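Local coordinates for ssDNA binding protein (Aeropyrum pernix, PDB 4PSN) that binds single-stranded DNA, entrapping it in a tunnel system that runs between its subunits, at the interface of chains A and B. Coordinates in Å, arbitrary orientation; residue numbers count along the deposited sequence, not the author numbering. Chains: chain A/B, ssDNA binding protein.

The interface of chains A and B. Residues chain A 53, 56-57, 61; chain B 110, 114, 117, 144.
A:Glu56 OE1, a carboxylate oxygen, is gripped by both terminal nitrogens of B:Arg144. The hydrogen bond from B:Arg144 NH1 to A:Glu56 OE1 is 3.0 Å long and is also a salt bridge. B:Arg144 NH2 bonds the same A:Glu56 OE1 at 3.1 Å, nearly in line with its C-O bond. The oxygen lies at the guanidinium edge, close to its plane, but the carboxylate is turned 71° from that plane. Both bonds are bent at the hydrogen, as expected when two donors share one acceptor. An alanine in place of A:Glu56 would probably leave the B:Arg144 guanidinium without its charged mate and free to turn.

The rest of the patch is mainly apolar and packs helix 40-61 of chain A against helix 100-119 of chain B. With CG anti to the backbone N (chi1 172°), B:Phe110 extends its ring onto A:Val53 and A:Leu57. A:Leu57 CB lies over one face of the B:Phe110 ring, 3.8 Å from its centroid and offset toward the rim. A:Val53 CG1 meets the ring rim at B:Phe110 CE2, 3.3 Å away. The same methyl also touches B:Ala114 CB. The A:Glu56 stem packs too, with CG 4.0 Å from B:Leu117 CD2. The patch recurs with the chains exchanged in this two-fold interface between copies of one protein, and may help shape the intersubunit tunnels. At the ring tip, B:Phe110 CZ lies 3.2 Å from the backbone oxygen A:Val53 O.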
# COMPACT_ATOMS: atom_id res chain seq x y z
N VAL A 53 -24.85 5.45 -0.88
CA VAL A 53 -25.40 4.79 0.29
C VAL A 53 -24.50 4.99 1.52
O VAL A 53 -24.97 5.26 2.62
CB VAL A 53 -25.57 3.28 0.03
CG1 VAL A 53 -26.03 2.57 1.29
CG2 VAL A 53 -26.55 3.06 -1.11
N GLU A 56 -24.88 8.45 3.29
CA GLU A 56 -26.01 8.63 4.19
C GLU A 56 -25.68 7.95 5.52
O GLU A 56 -25.89 8.51 6.59
CB GLU A 56 -27.30 8.05 3.60
CG GLU A 56 -27.49 8.30 2.10
CD GLU A 56 -27.79 9.75 1.77
OE1 GLU A 56 -28.02 10.55 2.70
OE2 GLU A 56 -27.81 10.09 0.57
N LEU A 57 -25.15 6.73 5.43
CA LEU A 57 -24.78 5.98 6.63
C LEU A 57 -23.73 6.69 7.49
O LEU A 57 -23.95 6.94 8.68
CB LEU A 57 -24.32 4.57 6.27
CG LEU A 57 -23.79 3.77 7.47
CD1 LEU A 57 -24.90 3.52 8.49
CD2 LEU A 57 -23.15 2.47 7.02
N LYS A 61 -26.21 8.77 9.84
CA LYS A 61 -26.52 7.83 10.92
C LYS A 61 -25.38 7.63 11.93
O LYS A 61 -25.63 7.47 13.12
CB LYS A 61 -26.98 6.49 10.35
CG LYS A 61 -28.05 6.63 9.27
CD LYS A 61 -29.41 6.09 9.69
CE LYS A 61 -29.95 6.81 10.92
NZ LYS A 61 -31.39 6.49 11.20
N PHE B 110 -29.95 0.20 8.78
CA PHE B 110 -29.77 1.02 7.60
C PHE B 110 -29.66 0.18 6.33
O PHE B 110 -30.14 0.59 5.26
CB PHE B 110 -28.52 1.88 7.76
CG PHE B 110 -28.15 2.62 6.52
CD1 PHE B 110 -28.72 3.85 6.24
CD2 PHE B 110 -27.22 2.09 5.64
CE1 PHE B 110 -28.38 4.54 5.09
CE2 PHE B 110 -26.87 2.77 4.49
CZ PHE B 110 -27.45 4.00 4.21
N ALA B 114 -31.15 0.38 2.20
CA ALA B 114 -30.08 0.60 1.23
C ALA B 114 -30.44 0.28 -0.23
O ALA B 114 -30.19 1.11 -1.11
CB ALA B 114 -28.79 -0.16 1.66
N LEU B 117 -32.04 3.25 -1.82
CA LEU B 117 -31.10 4.36 -2.02
C LEU B 117 -30.15 4.13 -3.21
O LEU B 117 -29.80 5.07 -3.91
CB LEU B 117 -30.30 4.62 -0.75
CG LEU B 117 -30.89 5.63 0.24
CD1 LEU B 117 -32.39 5.53 0.26
CD2 LEU B 117 -30.30 5.43 1.63
N ARG B 144 -29.53 18.72 0.41
CA ARG B 144 -30.15 18.99 1.71
C ARG B 144 -29.64 20.28 2.37
O ARG B 144 -29.21 20.28 3.53
CB ARG B 144 -29.97 17.79 2.65
CG ARG B 144 -30.67 16.52 2.16
CD ARG B 144 -30.78 15.48 3.27
NE ARG B 144 -29.47 14.97 3.68
CZ ARG B 144 -29.10 13.70 3.58
NH1 ARG B 144 -29.94 12.79 3.09
NH2 ARG B 144 -27.88 13.33 3.96